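Local structure of putative glutathione S-transferase (Corynebacterium glutamicum, 3M1G) at the interface of chains A and B. The protein probably acts as a glutathione transferase of the ECM4-like, omega-related group, handling glutathione or its conjugates. Coordinates in Å, arbitrary orientation; residue numbers count along the deposited sequence, not the author numbering. Chains: chain A/B, Putative glutathione S-transferase.

Contact 1: the interface of chains A and B. Residues chain A 209, 212-213, 216, 264; chain B 314-317.
A:Gln209 clasps the backbone of B:Val315 through both ends of its side-chain amide, in a contact between the C-terminal, GST_C-type domain of chain A and an extended segment, B:Ile314 to B:Val317, of chain B. The amide oxygen A:Gln209 OE1 accepts a nearly straight bond from B:Val315 N (2.8 Å, 174° at the hydrogen), which arrives on a lone pair in the carbonyl plane. A:Gln209 NE2 returns a bond to B:Val315 O at 2.8 Å, also on a lone pair, with the acceptor tilted 16° from the amide plane. This paired grip reads main chain rather than side chain. One turn on in helix 209-229, A:His212 uses the edge of its imidazole: B:Val317 N donates to A:His212 NE2 at 3.1 Å, close to the ring plane, which makes this nitrogen the acceptor. The methyl CG2 of B:Ile314 rests near A:His212 CG (3.7 Å). B:Val317 seats its CB over the centre of the A:Tyr216 ring, 3.4 Å from the centroid, while its CG2 branch turns to A:Asn213 and the histidine. With CG swung away from its own backbone N (chi1 170°), the tyrosine offers a ring face to the valine. On the opposite flank the aliphatic stem of A:Lys264 crosses the B:Pro316 ring at a slant, A:Lys264 CD 3.8 Å from B:Pro316 CG. Behind the first shell, A:Gln209 NE2 also donates to A:Asn213 OD1 (3.0 Å), an acceptor lying in the plane of the glutamine amide. This further bond would help hold the amide at its present rotation.

Contact 2: the interface of chains A and B. Residues chain A 308-309, 311-312; chain B 308-309, 311-312.
A:Pro311 and B:Pro311 face each other across the two-fold axis, the CD–CG side of each ring against that of the other, in the interface between two copies of this GST-family protein in the deposited assembly, possibly a dimer. A:Pro311 CD and B:Pro311 CD are 3.4 Å apart, tighter than usual for carbons, so the rings abut closely at the axis. Each proline belongs to the loop that follows helix 295-305, and the neighbouring residues of that loop repeat on both sides with the chains exchanged. Next to the centre, A:Pro311 CG lies 3.4 Å from the main-chain carbonyl oxygen B:Glu308 O, and B:Pro311 is placed in the same way against A:Glu308, so each ring is lodged against the opposite loop as well as its twin. Each glutamate side chain runs antiparallel to the proline of the other chain. Its CG is anti to the backbone N (chi1 179°) and the chain then bends at chi2, which brings the carboxylate oxygen A:Glu308 OE2 to 4.2 Å from B:Pro311 CB, a loose approach.

Farther out, two symmetry-related waters bridge the chains. Water 1 lies 2.8 Å from A:Ile309 O and is also bonded to B:Thr312 through the backbone N and the hydroxyl OG1. The N–H of B:Thr312 points almost straight at water 1 (172° at the hydrogen), with N 3.1 Å from the water. Water 2 repeats this between B:Ile309 O and A:Thr312, so each water is held by a carbonyl oxygen from one chain and the amide and hydroxyl of a threonine from the other. The threonine hydroxyl sits between its own N and carbonyl carbon (chi1 61°), a rotation that turns OG1 to the same water as the amide and directs the methyl CG2 toward the opposite Glu308 carbonyl.

Contact 1: the interface of chains A and B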
ATOM      1  N   GLN A 209       1.504  18.075   7.308  1.00 25.07           N
ATOM      2  CA  GLN A 209       2.499  17.004   7.263  1.00 25.09           C
ATOM      3  C   GLN A 209       2.858  16.590   8.676  1.00 25.76           C
ATOM      4  O   GLN A 209       3.030  15.405   8.978  1.00 24.75           O
ATOM      5  CB  GLN A 209       3.777  17.475   6.565  1.00 24.36           C
ATOM      6  CG  GLN A 209       4.848  16.350   6.363  1.00 24.19           C
ATOM      7  CD  GLN A 209       4.310  15.244   5.480  1.00 22.99           C
ATOM      8  OE1 GLN A 209       3.853  15.499   4.358  1.00 23.62           O
ATOM      9  NE2 GLN A 209       4.293  14.036   5.993  1.00 21.18           N
ATOM     10  N   HIS A 212       0.241  14.488  10.220  1.00 24.46           N
ATOM     11  CA  HIS A 212       0.368  13.123   9.671  1.00 22.67           C
ATOM     12  C   HIS A 212       1.479  12.366  10.380  1.00 22.00           C
ATOM     13  O   HIS A 212       1.263  11.237  10.832  1.00 21.54           O
ATOM     14  CB  HIS A 212       0.571  13.106   8.148  1.00 22.57           C
ATOM     15  CG  HIS A 212       1.008  11.771   7.619  1.00 20.79           C
ATOM     16  ND1 HIS A 212       0.119  10.762   7.320  1.00 21.35           N
ATOM     17  CD2 HIS A 212       2.243  11.262   7.404  1.00 18.99           C
ATOM     18  CE1 HIS A 212       0.792   9.703   6.893  1.00 21.76           C
ATOM     19  NE2 HIS A 212       2.085   9.991   6.913  1.00 20.10           N
ATOM     20  N   ASN A 213       2.645  12.979  10.461  1.00 22.11           N
ATOM     21  CA  ASN A 213       3.827  12.347  11.049  1.00 22.97           C
ATOM     22  C   ASN A 213       3.574  11.824  12.473  1.00 23.88           C
ATOM     23  O   ASN A 213       3.974  10.713  12.833  1.00 22.83           O
ATOM     24  CB  ASN A 213       5.006  13.299  11.101  1.00 22.78           C
ATOM     25  CG  ASN A 213       5.547  13.692   9.717  1.00 24.12           C
ATOM     26  OD1 ASN A 213       5.197  13.117   8.680  1.00 22.10           O
ATOM     27  ND2 ASN A 213       6.421  14.691   9.718  1.00 19.94           N
ATOM     28  N   TYR A 216       0.868   8.963  12.552  1.00 20.85           N
ATOM     29  CA  TYR A 216       1.450   7.738  12.026  1.00 20.67           C
ATOM     30  C   TYR A 216       2.328   7.041  13.062  1.00 21.30           C
ATOM     31  O   TYR A 216       2.270   5.805  13.219  1.00 20.94           O
ATOM     32  CB  TYR A 216       2.234   8.059  10.746  1.00 20.41           C
ATOM     33  CG  TYR A 216       3.106   6.998  10.166  1.00 17.93           C
ATOM     34  CD1 TYR A 216       4.350   6.755  10.689  1.00 19.00           C
ATOM     35  CD2 TYR A 216       2.706   6.277   9.044  1.00 21.36           C
ATOM     36  CE1 TYR A 216       5.209   5.821  10.127  1.00 19.66           C
ATOM     37  CE2 TYR A 216       3.541   5.309   8.477  1.00 20.19           C
ATOM     38  CZ  TYR A 216       4.788   5.105   9.028  1.00 20.99           C
ATOM     39  OH  TYR A 216       5.637   4.203   8.491  1.00 20.82           O
ATOM     40  N   LYS A 264      -2.936   6.700   4.090  1.00 21.43           N
ATOM     41  CA  LYS A 264      -1.466   6.803   4.148  1.00 21.26           C
ATOM     42  C   LYS A 264      -0.879   6.168   5.401  1.00 21.13           C
ATOM     43  O   LYS A 264       0.163   6.590   5.874  1.00 20.44           O
ATOM     44  CB  LYS A 264      -1.040   8.269   4.035  1.00 22.17           C
ATOM     45  CG  LYS A 264      -1.555   8.985   2.753  1.00 22.42           C
ATOM     46  CD  LYS A 264      -0.927  10.368   2.582  1.00 22.22           C
ATOM     47  CE  LYS A 264      -1.268  11.008   1.227  1.00 23.87           C
ATOM     48  NZ  LYS A 264      -2.703  11.405   1.079  1.00 23.45           N
TER
ATOM     49  N   ILE B 314       0.233  15.699   1.243  1.00 21.42           N
ATOM     50  CA  ILE B 314       0.923  15.061   2.347  1.00 20.96           C
ATOM     51  C   ILE B 314       1.729  13.901   1.797  1.00 20.48           C
ATOM     52  O   ILE B 314       1.283  13.207   0.876  1.00 20.29           O
ATOM     53  CB  ILE B 314      -0.086  14.661   3.406  1.00 21.79           C
ATOM     54  CG1 ILE B 314      -0.573  15.945   4.080  1.00 23.89           C
ATOM     55  CG2 ILE B 314       0.501  13.682   4.459  1.00 21.14           C
ATOM     56  CD1 ILE B 314      -1.700  15.733   4.956  1.00 24.31           C
ATOM     57  N   VAL B 315       2.939  13.734   2.319  1.00 19.41           N
ATOM     58  CA  VAL B 315       3.805  12.621   1.966  1.00 19.25           C
ATOM     59  C   VAL B 315       3.737  11.565   3.076  1.00 19.77           C
ATOM     60  O   VAL B 315       4.041  11.867   4.223  1.00 19.72           O
ATOM     61  CB  VAL B 315       5.280  13.087   1.799  1.00 20.03           C
ATOM     62  CG1 VAL B 315       6.186  11.933   1.269  1.00 16.63           C
ATOM     63  CG2 VAL B 315       5.380  14.313   0.846  1.00 18.47           C
ATOM     64  N   PRO B 316       3.311  10.333   2.756  1.00 20.08           N
ATOM     65  CA  PRO B 316       3.263   9.319   3.804  1.00 20.48           C
ATOM     66  C   PRO B 316       4.634   9.082   4.432  1.00 20.38           C
ATOM     67  O   PRO B 316       5.650   9.134   3.730  1.00 20.29           O
ATOM     68  CB  PRO B 316       2.812   8.040   3.056  1.00 21.66           C
ATOM     69  CG  PRO B 316       2.258   8.495   1.752  1.00 22.15           C
ATOM     70  CD  PRO B 316       2.963   9.788   1.436  1.00 20.82           C
ATOM     71  N   VAL B 317       4.663   8.786   5.718  1.00 20.19           N
ATOM     72  CA  VAL B 317       5.922   8.439   6.387  1.00 20.83           C
ATOM     73  C   VAL B 317       6.437   7.102   5.844  1.00 21.50           C
ATOM     74  O   VAL B 317       7.624   6.948   5.631  1.00 21.20           O
ATOM     75  CB  VAL B 317       5.790   8.387   7.926  1.00 20.92           C
ATOM     76  CG1 VAL B 317       7.179   8.047   8.584  1.00 21.18           C
ATOM     77  CG2 VAL B 317       5.292   9.740   8.420  1.00 22.09           C
TER

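Contact 2: the interface of chains A and B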
ATOM      1  N   GLU A 308     -12.277  14.957  -0.829  1.00 28.73           N
ATOM      2  CA  GLU A 308     -11.220  15.861  -0.378  1.00 30.54           C
ATOM      3  C   GLU A 308      -9.834  15.182  -0.275  1.00 29.42           C
ATOM      4  O   GLU A 308      -8.827  15.870  -0.351  1.00 29.70           O
ATOM      5  CB  GLU A 308     -11.581  16.536   0.964  1.00 32.06           C
ATOM      6  CG  GLU A 308     -10.479  17.516   1.523  1.00 37.67           C
ATOM      7  CD  GLU A 308     -10.069  18.654   0.549  1.00 44.09           C
ATOM      8  OE1 GLU A 308     -10.921  19.586   0.435  1.00 48.51           O
ATOM      9  OE2 GLU A 308      -8.917  18.637  -0.063  1.00 43.98           O
ATOM     10  N   ILE A 309      -9.794  13.858  -0.108  1.00 27.83           N
ATOM     11  CA  ILE A 309      -8.556  13.068  -0.102  1.00 27.45           C
ATOM     12  C   ILE A 309      -8.236  12.432  -1.470  1.00 26.38           C
ATOM     13  O   ILE A 309      -7.062  12.397  -1.895  1.00 25.68           O
ATOM     14  CB  ILE A 309      -8.660  11.925   0.914  1.00 28.41           C
ATOM     15  CG1 ILE A 309      -8.857  12.466   2.321  1.00 30.16           C
ATOM     16  CG2 ILE A 309      -7.409  11.028   0.879  1.00 29.68           C
ATOM     17  CD1 ILE A 309      -8.967  11.288   3.338  1.00 33.38           C
ATOM     18  N   PRO A 311      -9.793  12.981  -5.056  1.00 23.51           N
ATOM     19  CA  PRO A 311     -10.717  13.672  -5.947  1.00 23.62           C
ATOM     20  C   PRO A 311     -11.094  12.907  -7.201  1.00 24.16           C
ATOM     21  O   PRO A 311     -12.142  13.182  -7.774  1.00 24.35           O
ATOM     22  CB  PRO A 311      -9.961  14.961  -6.327  1.00 24.24           C
ATOM     23  CG  PRO A 311      -8.554  14.731  -5.929  1.00 23.63           C
ATOM     24  CD  PRO A 311      -8.637  13.827  -4.739  1.00 23.20           C
ATOM     25  N   THR A 312     -10.252  11.984  -7.667  1.00 23.95           N
ATOM     26  CA  THR A 312     -10.602  11.242  -8.884  1.00 23.39           C
ATOM     27  C   THR A 312     -11.751  10.295  -8.579  1.00 22.11           C
ATOM     28  O   THR A 312     -12.440   9.853  -9.473  1.00 20.25           O
ATOM     29  CB  THR A 312      -9.429  10.406  -9.426  1.00 23.54           C
ATOM     30  OG1 THR A 312      -9.048   9.447  -8.435  1.00 24.28           O
ATOM     31  CG2 THR A 312      -8.230  11.329  -9.854  1.00 24.91           C
TER
ATOM     32  N   GLU B 308      -3.556  17.064  -8.444  1.00 28.73           N
ATOM     33  CA  GLU B 308      -4.800  16.538  -9.005  1.00 30.54           C
ATOM     34  C   GLU B 308      -5.148  15.117  -8.500  1.00 29.42           C
ATOM     35  O   GLU B 308      -6.312  14.749  -8.516  1.00 29.70           O
ATOM     36  CB  GLU B 308      -4.785  16.562 -10.549  1.00 32.06           C
ATOM     37  CG  GLU B 308      -6.090  15.994 -11.227  1.00 37.67           C
ATOM     38  CD  GLU B 308      -7.406  16.688 -10.784  1.00 44.09           C
ATOM     39  OE1 GLU B 308      -7.586  17.844 -11.275  1.00 48.51           O
ATOM     40  OE2 GLU B 308      -8.253  16.089  -9.994  1.00 43.98           O
ATOM     41  N   ILE B 309      -4.152  14.345  -8.060  1.00 27.83           N
ATOM     42  CA  ILE B 309      -4.345  13.021  -7.454  1.00 27.45           C
ATOM     43  C   ILE B 309      -4.368  13.059  -5.912  1.00 26.38           C
ATOM     44  O   ILE B 309      -5.175  12.352  -5.273  1.00 25.68           O
ATOM     45  CB  ILE B 309      -3.209  12.078  -7.866  1.00 28.41           C
ATOM     46  CG1 ILE B 309      -3.183  11.885  -9.373  1.00 30.16           C
ATOM     47  CG2 ILE B 309      -3.339  10.708  -7.173  1.00 29.68           C
ATOM     48  CD1 ILE B 309      -2.018  10.927  -9.771  1.00 33.38           C
ATOM     49  N   PRO B 311      -4.566  16.058  -3.354  1.00 23.51           N
ATOM     50  CA  PRO B 311      -4.689  17.484  -3.076  1.00 23.62           C
ATOM     51  C   PRO B 311      -4.151  17.925  -1.728  1.00 24.16           C
ATOM     52  O   PRO B 311      -3.817  19.094  -1.573  1.00 24.35           O
ATOM     53  CB  PRO B 311      -6.208  17.739  -3.143  1.00 24.24           C
ATOM     54  CG  PRO B 311      -6.839  16.402  -3.087  1.00 23.63           C
ATOM     55  CD  PRO B 311      -5.858  15.487  -3.751  1.00 23.20           C
ATOM     56  N   THR B 312      -4.096  17.035  -0.737  1.00 23.95           N
ATOM     57  CA  THR B 312      -3.586  17.450   0.574  1.00 23.39           C
ATOM     58  C   THR B 312      -2.088  17.695   0.473  1.00 22.11           C
ATOM     59  O   THR B 312      -1.517  18.373   1.298  1.00 20.25           O
ATOM     60  CB  THR B 312      -3.821  16.391   1.665  1.00 23.54           C
ATOM     61  OG1 THR B 312      -3.134  15.190   1.300  1.00 24.28           O
ATOM     62  CG2 THR B 312      -5.358  16.152   1.895  1.00 24.91           C
TER
HETATM   63  O   HOH W   1      -5.026  14.056  -0.908  1.00 25.24           O
HETATM   64  O   HOH W   2      -7.484  11.244  -6.419  1.00 25.24           O

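Contact 1 and contact 2 have centres about 15 Å apart and belong to one two-fold symmetric interface. No residue is common to both, but the chain B loop connects them: B:Thr312 in contact 2 lies two residues before B:Ile314, where contact 1 begins. Contact 2 contains the axis, whereas contact 1 is off it and has a twin with the chains exchanged. The segment therefore crosses from the axis onto helix 209-229 of the partner, an exchange suggesting a dimer, although the structure alone does not prove it. The predicted catalytic A:Tyr201 is about 11 Å from the centre of contact 1.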